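Local coordinates for alpha-1,4-endofucoidanase (Mariniflexile fucanivorans, PDB 6DLH), which hydrolyses alpha-1,4-linked fucoidan internally as a family GH107 retaining glycoside hydrolase, a calcium-binding protein whose catalytic part is followed by Ig-like domains, at residues Asn152-Ile157 with Ala170-Trp175; Asn89-Thr94 with Ala163-Val168; Ser678-Leu683 with Asn707-Asn712. All blocks are in the same frame, centred on the assembly; numbering follows the deposited sequence.

Contact 1: Asn152-Ile157 with Ala170-Trp175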
ATOM      1  N   ASN A 152     -14.250  -7.554  -5.359  1.00 45.84           N
ATOM      2  CA  ASN A 152     -14.366  -6.364  -4.529  1.00 46.52           C
ATOM      3  C   ASN A 152     -14.921  -6.732  -3.151  1.00 47.35           C
ATOM      4  O   ASN A 152     -14.389  -7.628  -2.498  1.00 48.61           O
ATOM      5  CB  ASN A 152     -15.015  -5.210  -5.300  1.00 48.08           C
ATOM      6  CG  ASN A 152     -16.469  -5.456  -5.651  1.00 54.86           C
ATOM      7  OD1 ASN A 152     -17.355  -5.272  -4.814  1.00 53.97           O
ATOM      8  ND2 ASN A 152     -16.725  -5.866  -6.884  1.00 51.28           N
ATOM      9  N   LEU A 153     -16.007  -6.067  -2.733  1.00 51.66           N
ATOM     10  CA  LEU A 153     -16.554  -6.198  -1.388  1.00 52.06           C
ATOM     11  C   LEU A 153     -17.341  -7.500  -1.207  1.00 51.61           C
ATOM     12  O   LEU A 153     -17.581  -7.922  -0.075  1.00 51.14           O
ATOM     13  CB  LEU A 153     -17.399  -4.960  -1.063  1.00 51.57           C
ATOM     14  CG  LEU A 153     -16.613  -3.655  -0.902  1.00 52.31           C
ATOM     15  CD1 LEU A 153     -17.520  -2.444  -1.046  1.00 49.21           C
ATOM     16  CD2 LEU A 153     -15.864  -3.617   0.425  1.00 49.18           C
ATOM     17  N   LEU A 154     -17.712  -8.154  -2.315  1.00 51.99           N
ATOM     18  CA  LEU A 154     -18.390  -9.443  -2.255  1.00 50.79           C
ATOM     19  C   LEU A 154     -17.436 -10.509  -1.723  1.00 52.13           C
ATOM     20  O   LEU A 154     -16.220 -10.325  -1.736  1.00 54.31           O
ATOM     21  CB  LEU A 154     -18.910  -9.826  -3.644  1.00 49.83           C
ATOM     22  CG  LEU A 154     -20.170  -9.104  -4.126  1.00 53.37           C
ATOM     23  CD1 LEU A 154     -21.096  -8.746  -2.969  1.00 53.12           C
ATOM     24  CD2 LEU A 154     -19.826  -7.865  -4.935  1.00 51.77           C
ATOM     25  N   ALA A 155     -18.008 -11.623  -1.256  1.00 51.80           N
ATOM     26  CA  ALA A 155     -17.230 -12.752  -0.776  1.00 54.43           C
ATOM     27  C   ALA A 155     -17.028 -13.757  -1.908  1.00 57.03           C
ATOM     28  O   ALA A 155     -17.992 -14.230  -2.507  1.00 59.78           O
ATOM     29  CB  ALA A 155     -17.913 -13.387   0.410  1.00 53.33           C
ATOM     30  N   ARG A 156     -15.760 -14.079  -2.181  1.00 57.51           N
ATOM     31  CA  ARG A 156     -15.396 -14.973  -3.268  1.00 58.32           C
ATOM     32  C   ARG A 156     -15.883 -16.380  -2.936  1.00 58.99           C
ATOM     33  O   ARG A 156     -16.440 -17.062  -3.791  1.00 60.40           O
ATOM     34  CB  ARG A 156     -13.880 -14.938  -3.488  1.00 59.64           C
ATOM     35  CG  ARG A 156     -13.409 -15.509  -4.818  1.00 56.89           C
ATOM     36  CD  ARG A 156     -11.912 -15.734  -4.763  1.00 58.68           C
ATOM     37  NE  ARG A 156     -11.398 -16.493  -5.891  1.00 61.78           N
ATOM     38  CZ  ARG A 156     -10.887 -15.957  -6.994  1.00 60.59           C
ATOM     39  NH1 ARG A 156     -10.822 -14.643  -7.127  1.00 59.92           N
ATOM     40  NH2 ARG A 156     -10.447 -16.742  -7.960  1.00 59.25           N
ATOM     41  N   ILE A 157     -15.653 -16.794  -1.687  1.00 59.70           N
ATOM     42  CA  ILE A 157     -16.128 -18.059  -1.153  1.00 60.92           C
ATOM     43  C   ILE A 157     -17.176 -17.740  -0.085  1.00 64.42           C
ATOM     44  O   ILE A 157     -16.831 -17.576   1.086  1.00 62.53           O
ATOM     45  CB  ILE A 157     -14.949 -18.874  -0.572  1.00 63.01           C
ATOM     46  CG1 ILE A 157     -13.689 -18.819  -1.444  1.00 64.06           C
ATOM     47  CG2 ILE A 157     -15.366 -20.300  -0.244  1.00 63.15           C
ATOM     48  CD1 ILE A 157     -13.818 -19.492  -2.799  1.00 65.74           C
ATOM     49  N   ALA A 170     -21.495  -9.333   3.974  1.00 65.12           N
ATOM     50  CA  ALA A 170     -22.903  -9.270   4.344  1.00 63.41           C
ATOM     51  C   ALA A 170     -23.382  -7.820   4.366  1.00 59.15           C
ATOM     52  O   ALA A 170     -24.350  -7.477   3.688  1.00 57.32           O
ATOM     53  CB  ALA A 170     -23.121  -9.954   5.676  1.00 61.11           C
ATOM     54  N   ARG A 171     -22.665  -6.968   5.112  1.00 55.82           N
ATOM     55  CA  ARG A 171     -23.105  -5.605   5.366  1.00 53.89           C
ATOM     56  C   ARG A 171     -23.089  -4.773   4.087  1.00 53.49           C
ATOM     57  O   ARG A 171     -23.896  -3.855   3.939  1.00 56.60           O
ATOM     58  CB  ARG A 171     -22.287  -4.950   6.485  1.00 53.33           C
ATOM     59  CG  ARG A 171     -22.529  -5.539   7.867  1.00 52.75           C
ATOM     60  CD  ARG A 171     -21.747  -4.805   8.940  1.00 54.61           C
ATOM     61  NE  ARG A 171     -21.599  -5.589  10.159  1.00 54.60           N
ATOM     62  CZ  ARG A 171     -20.803  -5.271  11.178  1.00 58.14           C
ATOM     63  NH1 ARG A 171     -20.766  -6.041  12.253  1.00 57.80           N
ATOM     64  NH2 ARG A 171     -20.042  -4.190  11.121  1.00 58.82           N
ATOM     65  N   TRP A 172     -22.156  -5.078   3.177  1.00 52.09           N
ATOM     66  CA  TRP A 172     -22.087  -4.352   1.916  1.00 51.33           C
ATOM     67  C   TRP A 172     -23.362  -4.586   1.113  1.00 51.69           C
ATOM     68  O   TRP A 172     -23.954  -3.637   0.602  1.00 50.24           O
ATOM     69  CB  TRP A 172     -20.841  -4.744   1.108  1.00 46.57           C
ATOM     70  CG  TRP A 172     -20.925  -4.383  -0.346  1.00 39.47           C
ATOM     71  CD1 TRP A 172     -20.917  -5.244  -1.406  1.00 38.60           C
ATOM     72  CD2 TRP A 172     -21.049  -3.064  -0.910  1.00 37.64           C
ATOM     73  NE1 TRP A 172     -21.003  -4.555  -2.587  1.00 35.99           N
ATOM     74  CE2 TRP A 172     -21.093  -3.217  -2.315  1.00 35.86           C
ATOM     75  CE3 TRP A 172     -21.109  -1.772  -0.375  1.00 37.74           C
ATOM     76  CZ2 TRP A 172     -21.194  -2.131  -3.183  1.00 34.74           C
ATOM     77  CZ3 TRP A 172     -21.222  -0.698  -1.235  1.00 37.73           C
ATOM     78  CH2 TRP A 172     -21.260  -0.877  -2.619  1.00 35.44           C
ATOM     79  N   MET A 173     -23.742  -5.866   0.991  1.00 55.72           N
ATOM     80  CA  MET A 173     -24.972  -6.269   0.325  1.00 60.92           C
ATOM     81  C   MET A 173     -26.161  -5.623   1.038  1.00 62.71           C
ATOM     82  O   MET A 173     -27.026  -5.036   0.389  1.00 58.30           O
ATOM     83  CB  MET A 173     -25.121  -7.795   0.335  1.00 61.54           C
ATOM     84  CG  MET A 173     -24.286  -8.514  -0.720  1.00 59.89           C
ATOM     85  SD  MET A 173     -23.952 -10.223  -0.215  1.00 60.37           S
ATOM     86  CE  MET A 173     -23.943 -11.054  -1.799  1.00 60.72           C
ATOM     87  N   GLU A 174     -26.158  -5.701   2.379  1.00 65.68           N
ATOM     88  CA  GLU A 174     -27.169  -5.084   3.226  1.00 68.17           C
ATOM     89  C   GLU A 174     -27.344  -3.615   2.847  1.00 68.47           C
ATOM     90  O   GLU A 174     -28.464  -3.167   2.612  1.00 71.20           O
ATOM     91  CB  GLU A 174     -26.790  -5.206   4.702  1.00 72.53           C
ATOM     92  CG  GLU A 174     -27.981  -5.397   5.621  1.00 77.08           C
ATOM     93  CD  GLU A 174     -28.479  -6.833   5.657  1.00 84.87           C
ATOM     94  OE1 GLU A 174     -29.533  -7.106   5.047  1.00 84.27           O
ATOM     95  OE2 GLU A 174     -27.805  -7.678   6.289  1.00 88.62           O
ATOM     96  N   TRP A 175     -26.226  -2.879   2.775  1.00 66.14           N
ATOM     97  CA  TRP A 175     -26.253  -1.459   2.453  1.00 65.35           C
ATOM     98  C   TRP A 175     -26.890  -1.236   1.084  1.00 66.15           C
ATOM     99  O   TRP A 175     -27.465  -0.179   0.826  1.00 67.37           O
ATOM    100  CB  TRP A 175     -24.845  -0.847   2.512  1.00 59.75           C
ATOM    101  CG  TRP A 175     -24.816   0.612   2.156  1.00 54.32           C
ATOM    102  CD1 TRP A 175     -24.943   1.659   3.021  1.00 53.82           C
ATOM    103  CD2 TRP A 175     -24.687   1.195   0.842  1.00 51.38           C
ATOM    104  NE1 TRP A 175     -24.892   2.848   2.342  1.00 53.21           N
ATOM    105  CE2 TRP A 175     -24.735   2.598   1.004  1.00 50.38           C
ATOM    106  CE3 TRP A 175     -24.524   0.679  -0.451  1.00 51.83           C
ATOM    107  CZ2 TRP A 175     -24.624   3.482  -0.069  1.00 51.02           C
ATOM    108  CZ3 TRP A 175     -24.413   1.553  -1.512  1.00 51.95           C
ATOM    109  CH2 TRP A 175     -24.464   2.937  -1.322  1.00 53.97           C
TER
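Leu153 lies across one face of the Trp172 indole, the two side chains crossing at about a right angle. Its CB sits 3.7 Å from the centroid of the five-membered ring and 20° off the ring normal, the geometry of a CH-pi contact. CD1 continues over the middle of the indole and stands 3.6 Å above its plane. Leu154 meets the same ring differently: its CD1 comes in at the edge, in the ring plane, 3.8 Å from Trp172 CD1. That methyl also touches Met173 CE at 3.8 Å, where the methionine chain, bent at chi3 (147°), crosses the leucine at about a right angle. Trp172 points from its helix toward the loop, and with CG anti to the backbone N (chi1 162°) the indole starts off beside the carbonyl carbon. An alanine here would probably leave the Leu153 side chain without the flat surface it lies on and open a gap beside Leu154 CD1. No hydrogen bond joins the two segments, so apolar contact alone holds the beta-alpha loop after strand 143-149 against helix 168-176. Helix 198-216 packs on Trp172 through Cys203 and on Met173 through Tyr200, while Ile101 of helix 100-104 also touches the indole.

Contact 2: Asn89-Thr94 with Ala163-Val168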
ATOM      1  N   ASN A  89      -8.063 -12.034  -4.231  1.00 43.67           N
ATOM      2  CA  ASN A  89      -8.593 -13.274  -3.678  1.00 45.03           C
ATOM      3  C   ASN A  89      -9.571 -12.962  -2.542  1.00 44.07           C
ATOM      4  O   ASN A  89     -10.403 -12.066  -2.668  1.00 40.44           O
ATOM      5  CB  ASN A  89      -7.445 -14.208  -3.276  1.00 46.22           C
ATOM      6  CG  ASN A  89      -7.756 -15.680  -3.422  1.00 51.28           C
ATOM      7  OD1 ASN A  89      -8.393 -16.097  -4.388  1.00 56.43           O
ATOM      8  ND2 ASN A  89      -7.286 -16.480  -2.478  1.00 53.74           N
ATOM      9  N   ILE A  90      -9.448 -13.693  -1.425  1.00 43.79           N
ATOM     10  CA  ILE A  90     -10.343 -13.542  -0.286  1.00 45.10           C
ATOM     11  C   ILE A  90     -10.092 -12.213   0.425  1.00 47.50           C
ATOM     12  O   ILE A  90     -10.799 -11.885   1.373  1.00 50.84           O
ATOM     13  CB  ILE A  90     -10.242 -14.738   0.681  1.00 45.76           C
ATOM     14  CG1 ILE A  90      -8.845 -14.865   1.299  1.00 45.77           C
ATOM     15  CG2 ILE A  90     -10.689 -16.025  -0.004  1.00 48.63           C
ATOM     16  CD1 ILE A  90      -8.720 -15.960   2.342  1.00 46.91           C
ATOM     17  N   PHE A  91      -9.100 -11.445  -0.044  1.00 45.32           N
ATOM     18  CA  PHE A  91      -8.787 -10.150   0.543  1.00 40.25           C
ATOM     19  C   PHE A  91      -9.326  -9.023  -0.336  1.00 38.56           C
ATOM     20  O   PHE A  91      -9.017  -7.854  -0.110  1.00 40.87           O
ATOM     21  CB  PHE A  91      -7.276 -10.015   0.768  1.00 38.67           C
ATOM     22  CG  PHE A  91      -6.675 -11.127   1.585  1.00 37.33           C
ATOM     23  CD1 PHE A  91      -6.673 -11.063   2.971  1.00 37.02           C
ATOM     24  CD2 PHE A  91      -6.131 -12.246   0.972  1.00 38.42           C
ATOM     25  CE1 PHE A  91      -6.135 -12.095   3.725  1.00 36.57           C
ATOM     26  CE2 PHE A  91      -5.597 -13.280   1.727  1.00 36.27           C
ATOM     27  CZ  PHE A  91      -5.601 -13.200   3.101  1.00 36.95           C
ATOM     28  N   SER A  92     -10.157  -9.379  -1.320  1.00 36.36           N
ATOM     29  CA  SER A  92     -10.695  -8.402  -2.256  1.00 39.09           C
ATOM     30  C   SER A  92     -11.510  -7.300  -1.573  1.00 41.43           C
ATOM     31  O   SER A  92     -11.623  -6.212  -2.135  1.00 43.42           O
ATOM     32  CB  SER A  92     -11.474  -9.055  -3.372  1.00 38.95           C
ATOM     33  OG  SER A  92     -12.636  -9.691  -2.870  1.00 37.97           O
ATOM     34  N   PRO A  93     -12.157  -7.523  -0.400  1.00 42.34           N
ATOM     35  CA  PRO A  93     -12.806  -6.430   0.333  1.00 45.14           C
ATOM     36  C   PRO A  93     -11.876  -5.370   0.925  1.00 44.31           C
ATOM     37  O   PRO A  93     -12.259  -4.207   1.042  1.00 41.32           O
ATOM     38  CB  PRO A  93     -13.565  -7.140   1.471  1.00 44.64           C
ATOM     39  CG  PRO A  93     -13.697  -8.570   0.994  1.00 44.99           C
ATOM     40  CD  PRO A  93     -12.414  -8.827   0.233  1.00 43.73           C
ATOM     41  N   THR A  94     -10.655  -5.776   1.298  1.00 43.51           N
ATOM     42  CA  THR A  94      -9.731  -4.888   1.986  1.00 41.65           C
ATOM     43  C   THR A  94      -9.175  -3.845   1.016  1.00 41.61           C
ATOM     44  O   THR A  94      -8.491  -4.195   0.055  1.00 43.04           O
ATOM     45  CB  THR A  94      -8.638  -5.690   2.698  1.00 44.82           C
ATOM     46  OG1 THR A  94      -7.778  -6.252   1.703  1.00 46.40           O
ATOM     47  CG2 THR A  94      -9.202  -6.769   3.596  1.00 43.69           C
ATOM     48  N   ALA A 163     -12.101 -14.181   9.355  1.00 54.74           N
ATOM     49  CA  ALA A 163     -12.027 -13.927  10.787  1.00 55.30           C
ATOM     50  C   ALA A 163     -11.402 -12.569  11.113  1.00 57.14           C
ATOM     51  O   ALA A 163     -11.067 -12.322  12.271  1.00 58.74           O
ATOM     52  CB  ALA A 163     -11.274 -15.053  11.458  1.00 56.22           C
ATOM     53  N   ASP A 164     -11.257 -11.689  10.109  1.00 53.23           N
ATOM     54  CA  ASP A 164     -10.721 -10.353  10.332  1.00 52.86           C
ATOM     55  C   ASP A 164     -11.742  -9.301   9.908  1.00 52.16           C
ATOM     56  O   ASP A 164     -11.728  -8.180  10.412  1.00 51.53           O
ATOM     57  CB  ASP A 164      -9.348 -10.162   9.674  1.00 51.89           C
ATOM     58  CG  ASP A 164      -8.227 -10.868  10.417  1.00 52.26           C
ATOM     59  OD1 ASP A 164      -7.850 -11.984  10.000  1.00 55.87           O
ATOM     60  OD2 ASP A 164      -7.739 -10.302  11.410  1.00 53.09           O
ATOM     61  N   TYR A 165     -12.613  -9.675   8.966  1.00 54.50           N
ATOM     62  CA  TYR A 165     -13.731  -8.849   8.540  1.00 56.39           C
ATOM     63  C   TYR A 165     -14.959  -9.748   8.385  1.00 59.76           C
ATOM     64  O   TYR A 165     -15.584  -9.773   7.324  1.00 58.35           O
ATOM     65  CB  TYR A 165     -13.368  -8.049   7.281  1.00 56.98           C
ATOM     66  CG  TYR A 165     -12.513  -8.797   6.286  1.00 56.99           C
ATOM     67  CD1 TYR A 165     -11.142  -8.922   6.474  1.00 57.52           C
ATOM     68  CD2 TYR A 165     -13.068  -9.397   5.163  1.00 54.91           C
ATOM     69  CE1 TYR A 165     -10.346  -9.625   5.583  1.00 56.03           C
ATOM     70  CE2 TYR A 165     -12.285 -10.099   4.259  1.00 53.97           C
ATOM     71  CZ  TYR A 165     -10.920 -10.214   4.470  1.00 54.92           C
ATOM     72  OH  TYR A 165     -10.133 -10.911   3.599  1.00 53.69           O
ATOM     73  N   PRO A 166     -15.363 -10.479   9.457  1.00 63.79           N
ATOM     74  CA  PRO A 166     -16.308 -11.595   9.348  1.00 63.38           C
ATOM     75  C   PRO A 166     -17.621 -11.355   8.606  1.00 60.10           C
ATOM     76  O   PRO A 166     -18.147 -12.285   8.002  1.00 60.66           O
ATOM     77  CB  PRO A 166     -16.578 -11.995  10.809  1.00 63.10           C
ATOM     78  CG  PRO A 166     -15.329 -11.562  11.537  1.00 63.33           C
ATOM     79  CD  PRO A 166     -14.928 -10.272  10.850  1.00 64.30           C
ATOM     80  N   ASP A 167     -18.138 -10.120   8.633  1.00 58.44           N
ATOM     81  CA  ASP A 167     -19.443  -9.873   8.035  1.00 61.51           C
ATOM     82  C   ASP A 167     -19.487  -8.550   7.273  1.00 59.92           C
ATOM     83  O   ASP A 167     -20.550  -7.943   7.163  1.00 61.16           O
ATOM     84  CB  ASP A 167     -20.589 -10.035   9.045  1.00 67.55           C
ATOM     85  CG  ASP A 167     -20.238  -9.663  10.478  1.00 66.86           C
ATOM     86  OD1 ASP A 167     -19.980  -8.469  10.726  1.00 59.49           O
ATOM     87  OD2 ASP A 167     -20.223 -10.578  11.334  1.00 68.92           O
ATOM     88  N   VAL A 168     -18.343  -8.135   6.712  1.00 59.90           N
ATOM     89  CA  VAL A 168     -18.292  -6.943   5.878  1.00 56.87           C
ATOM     90  C   VAL A 168     -19.010  -7.212   4.556  1.00 57.10           C
ATOM     91  O   VAL A 168     -19.698  -6.332   4.037  1.00 52.68           O
ATOM     92  CB  VAL A 168     -16.846  -6.459   5.653  1.00 58.11           C
ATOM     93  CG1 VAL A 168     -16.691  -5.688   4.351  1.00 56.57           C
ATOM     94  CG2 VAL A 168     -16.349  -5.620   6.818  1.00 57.91           C
TER
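Tyr165 puts one face of its ring under the methyl of Thr94, whose CG2 lies 4.1 Å from the ring centroid and 29° off the normal, a CH-pi contact. The methyl is displaced toward the hydroxyl half of the ring, Thr94 CG2 being nearest to Tyr165 CE1, at 3.7 Å. Pro93 CG meets the other carbon ortho to the hydroxyl, Tyr165 CE2, at 3.9 Å; the side chains of Thr94 and Pro93 each cross the tyrosine at about a right angle. At the far end of the ring, Tyr165 OH donates to Ile90 O in a short hydrogen bond of 2.5 Å. The acceptor lies in the ring plane, whereas the hydroxyl is tilted 33° from the carbonyl plane. Phe91 CD1 also comes within 3.5 Å of Tyr165 OH.

Phe91 O accepts from Thr94 N, closing a type I turn, and from Thr94 OG1 at 2.7 Å, in the carbonyl plane and on a lone pair. OG1 lies between the backbone N and the carbonyl carbon (chi1 70°), which leaves CG2 anti to the carbonyl carbon and facing the tyrosine. Both segments belong to beta-alpha loops at the C-terminal ends of parallel strands, consistent with a (beta/alpha)8-type catalytic domain like that of GH29: one loop links strand 80-84 to helix 100-104, the other strand 143-149 to helix 168-176.

Contact 3: Ser678-Leu683 with Asn707-Asn712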
ATOM      1  N   SER A 678      -0.822 -23.595  46.979  1.00 45.43           N
ATOM      2  CA  SER A 678      -1.387 -24.922  47.204  1.00 46.25           C
ATOM      3  C   SER A 678      -1.797 -25.597  45.896  1.00 48.81           C
ATOM      4  O   SER A 678      -1.835 -24.952  44.848  1.00 52.84           O
ATOM      5  CB  SER A 678      -2.536 -24.888  48.184  1.00 45.59           C
ATOM      6  OG  SER A 678      -3.725 -24.440  47.556  1.00 50.85           O
ATOM      7  N   GLY A 679      -2.094 -26.905  45.991  1.00 49.81           N
ATOM      8  CA  GLY A 679      -2.641 -27.727  44.919  1.00 44.90           C
ATOM      9  C   GLY A 679      -1.648 -28.793  44.451  1.00 45.19           C
ATOM     10  O   GLY A 679      -0.462 -28.707  44.767  1.00 42.41           O
ATOM     11  N   PRO A 680      -2.091 -29.800  43.656  1.00 43.81           N
ATOM     12  CA  PRO A 680      -1.225 -30.891  43.187  1.00 45.93           C
ATOM     13  C   PRO A 680       0.179 -30.511  42.709  1.00 50.44           C
ATOM     14  O   PRO A 680       0.388 -29.437  42.142  1.00 49.75           O
ATOM     15  CB  PRO A 680      -2.028 -31.477  42.017  1.00 41.84           C
ATOM     16  CG  PRO A 680      -3.466 -31.279  42.449  1.00 42.07           C
ATOM     17  CD  PRO A 680      -3.475 -29.946  43.170  1.00 42.57           C
ATOM     18  N   ASP A 681       1.121 -31.444  42.915  1.00 53.11           N
ATOM     19  CA  ASP A 681       2.555 -31.206  42.822  1.00 55.46           C
ATOM     20  C   ASP A 681       3.023 -31.099  41.372  1.00 54.48           C
ATOM     21  O   ASP A 681       4.098 -30.555  41.119  1.00 52.74           O
ATOM     22  CB  ASP A 681       3.352 -32.324  43.502  1.00 57.73           C
ATOM     23  CG  ASP A 681       3.565 -32.121  44.992  1.00 60.99           C
ATOM     24  OD1 ASP A 681       3.286 -31.003  45.483  1.00 60.89           O
ATOM     25  OD2 ASP A 681       4.016 -33.083  45.648  1.00 60.56           O
ATOM     26  N   TRP A 682       2.231 -31.630  40.432  1.00 48.50           N
ATOM     27  CA  TRP A 682       2.696 -31.753  39.059  1.00 51.32           C
ATOM     28  C   TRP A 682       2.867 -30.398  38.369  1.00 50.23           C
ATOM     29  O   TRP A 682       3.719 -30.277  37.491  1.00 49.02           O
ATOM     30  CB  TRP A 682       1.841 -32.732  38.243  1.00 50.16           C
ATOM     31  CG  TRP A 682       0.418 -32.323  38.025  1.00 54.49           C
ATOM     32  CD1 TRP A 682      -0.662 -32.683  38.775  1.00 56.23           C
ATOM     33  CD2 TRP A 682      -0.094 -31.512  36.951  1.00 56.78           C
ATOM     34  NE1 TRP A 682      -1.806 -32.142  38.255  1.00 57.51           N
ATOM     35  CE2 TRP A 682      -1.491 -31.420  37.134  1.00 57.44           C
ATOM     36  CE3 TRP A 682       0.488 -30.855  35.859  1.00 54.12           C
ATOM     37  CZ2 TRP A 682      -2.310 -30.693  36.271  1.00 59.61           C
ATOM     38  CZ3 TRP A 682      -0.323 -30.139  35.005  1.00 56.77           C
ATOM     39  CH2 TRP A 682      -1.702 -30.059  35.210  1.00 59.30           C
ATOM     40  N   LEU A 683       2.075 -29.390  38.771  1.00 46.70           N
ATOM     41  CA  LEU A 683       2.070 -28.094  38.106  1.00 44.99           C
ATOM     42  C   LEU A 683       2.893 -27.083  38.907  1.00 46.75           C
ATOM     43  O   LEU A 683       2.603 -26.817  40.073  1.00 46.33           O
ATOM     44  CB  LEU A 683       0.617 -27.634  37.925  1.00 45.56           C
ATOM     45  CG  LEU A 683       0.405 -26.263  37.272  1.00 47.61           C
ATOM     46  CD1 LEU A 683       0.224 -26.383  35.764  1.00 45.61           C
ATOM     47  CD2 LEU A 683      -0.798 -25.560  37.877  1.00 45.78           C
ATOM     48  N   ASN A 707      -8.397 -30.173  38.931  1.00 41.31           N
ATOM     49  CA  ASN A 707      -7.237 -29.962  39.783  1.00 41.31           C
ATOM     50  C   ASN A 707      -7.203 -28.502  40.221  1.00 43.35           C
ATOM     51  O   ASN A 707      -7.017 -27.614  39.391  1.00 43.71           O
ATOM     52  CB  ASN A 707      -5.932 -30.304  39.057  1.00 41.96           C
ATOM     53  CG  ASN A 707      -5.698 -31.790  38.877  1.00 42.07           C
ATOM     54  OD1 ASN A 707      -4.630 -32.289  39.229  1.00 44.87           O
ATOM     55  ND2 ASN A 707      -6.681 -32.506  38.343  1.00 36.52           N
ATOM     56  N   SER A 708      -7.362 -28.273  41.533  1.00 42.61           N
ATOM     57  CA  SER A 708      -7.477 -26.925  42.060  1.00 41.49           C
ATOM     58  C   SER A 708      -6.138 -26.457  42.631  1.00 43.28           C
ATOM     59  O   SER A 708      -5.477 -27.185  43.371  1.00 47.13           O
ATOM     60  CB  SER A 708      -8.597 -26.844  43.063  1.00 42.74           C
ATOM     61  OG  SER A 708      -8.698 -25.535  43.603  1.00 45.22           O
ATOM     62  N   PHE A 709      -5.748 -25.231  42.269  1.00 41.85           N
ATOM     63  CA  PHE A 709      -4.491 -24.645  42.707  1.00 44.79           C
ATOM     64  C   PHE A 709      -4.741 -23.231  43.221  1.00 44.76           C
ATOM     65  O   PHE A 709      -5.747 -22.613  42.882  1.00 47.54           O
ATOM     66  CB  PHE A 709      -3.487 -24.575  41.552  1.00 43.69           C
ATOM     67  CG  PHE A 709      -3.174 -25.893  40.889  1.00 45.05           C
ATOM     68  CD1 PHE A 709      -4.004 -26.405  39.898  1.00 44.53           C
ATOM     69  CD2 PHE A 709      -2.048 -26.619  41.249  1.00 43.52           C
ATOM     70  CE1 PHE A 709      -3.717 -27.617  39.289  1.00 44.11           C
ATOM     71  CE2 PHE A 709      -1.764 -27.833  40.639  1.00 43.71           C
ATOM     72  CZ  PHE A 709      -2.596 -28.328  39.660  1.00 43.02           C
ATOM     73  N   THR A 710      -3.814 -22.718  44.035  1.00 42.13           N
ATOM     74  CA  THR A 710      -3.901 -21.332  44.464  1.00 43.10           C
ATOM     75  C   THR A 710      -2.552 -20.656  44.222  1.00 43.53           C
ATOM     76  O   THR A 710      -1.499 -21.262  44.424  1.00 43.94           O
ATOM     77  CB  THR A 710      -4.442 -21.206  45.900  1.00 44.28           C
ATOM     78  OG1 THR A 710      -3.440 -21.637  46.824  1.00 43.25           O
ATOM     79  CG2 THR A 710      -5.723 -21.981  46.134  1.00 43.17           C
ATOM     80  N   PHE A 711      -2.602 -19.396  43.780  1.00 42.67           N
ATOM     81  CA  PHE A 711      -1.397 -18.657  43.444  1.00 42.85           C
ATOM     82  C   PHE A 711      -1.468 -17.263  44.057  1.00 43.16           C
ATOM     83  O   PHE A 711      -2.533 -16.658  44.130  1.00 41.42           O
ATOM     84  CB  PHE A 711      -1.178 -18.621  41.924  1.00 41.97           C
ATOM     85  CG  PHE A 711      -0.712 -19.926  41.321  1.00 42.86           C
ATOM     86  CD1 PHE A 711      -1.624 -20.873  40.874  1.00 38.81           C
ATOM     87  CD2 PHE A 711       0.642 -20.218  41.209  1.00 43.22           C
ATOM     88  CE1 PHE A 711      -1.195 -22.072  40.322  1.00 39.58           C
ATOM     89  CE2 PHE A 711       1.070 -21.422  40.662  1.00 42.04           C
ATOM     90  CZ  PHE A 711       0.150 -22.350  40.223  1.00 39.21           C
ATOM     91  N   ASN A 712      -0.312 -16.759  44.488  1.00 44.51           N
ATOM     92  CA  ASN A 712      -0.282 -15.472  45.154  1.00 49.40           C
ATOM     93  C   ASN A 712       0.485 -14.469  44.298  1.00 49.30           C
ATOM     94  O   ASN A 712       1.546 -14.782  43.761  1.00 48.17           O
ATOM     95  CB  ASN A 712       0.176 -15.576  46.614  1.00 47.68           C
ATOM     96  CG  ASN A 712       0.244 -14.225  47.295  1.00 51.30           C
ATOM     97  OD1 ASN A 712      -0.697 -13.816  47.974  1.00 55.61           O
ATOM     98  ND2 ASN A 712       1.339 -13.508  47.090  1.00 52.61           N
TER
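An antiparallel edge of an Ig-like domain frames this contact: the end of strand 674-678 pairs with strand 705-713, and the chain then turns back over the latter through a type I turn from Pro680 to Leu683. Ser678 and Thr710 form a hydrogen-bonded pair, Thr710 N donating to Ser678 O over 3.1 Å. Their side chains lie on the same face of the sheet, and Ser678 OG and Thr710 OG1 are hydrogen-bonded at 2.9 Å; Thr710 OG1 also bonds to the hydroxyl of Thr677. Gly679 follows, with its CA 3.3 Å from Ser708 O. Having no CB, it can come this close to the strand, and it does so at a positive phi where a CB would also press on the preceding carbonyl oxygen.

Phe709 is the apolar centre of the contact, gripped on opposite faces. Leu683 CD2 lies over the middle of the ring, 3.5 Å from its centroid and only 4° off the normal, whereas Pro680 CD covers the other face nearer the rim, 4.1 Å from the centroid. CG of Leu683 is anti to its backbone N, and the next torsion, chi2 at 93°, turns the branch so that CD2 comes over the ring. The edge of Phe709 is turned toward the face of the Trp682 five-membered ring in an offset edge-to-face pair, with planes 86° apart and centroids separated by 5.9 Å.

Beyond this apolar cluster, Asn707 ties the turn to the strand through its amide oxygen, while its ND2 bonds to the backbone of Asp703. Trp682 NE1 donates to Asn707 OD1 over 3.0 Å; the acceptor lies almost exactly in the indole plane, but the donor stands above the carbonyl plane of the amide.

Overall arrangement
Contacts 1 and 2 are buried neighbours in the catalytic part of the protein, their centres about 9 Å apart, and both involve the chain that runs from strand 143-149 into helix 168-176. They touch directly: Ser92 OG of contact 2 lies 2.7 Å from Asn152 O of contact 1, a probable hydrogen bond. Contact 1 packs loop against helix by apolar contacts alone, whereas contact 2 joins two loops and adds a phenol-to-carbonyl bond. Contact 3, only partly buried, is remote, its centre about 49 Å from that of contact 1, and belongs to an Ig-like domain, where strand pairing and side-chain hydrogen bonds accompany a phenylalanine-centred cluster.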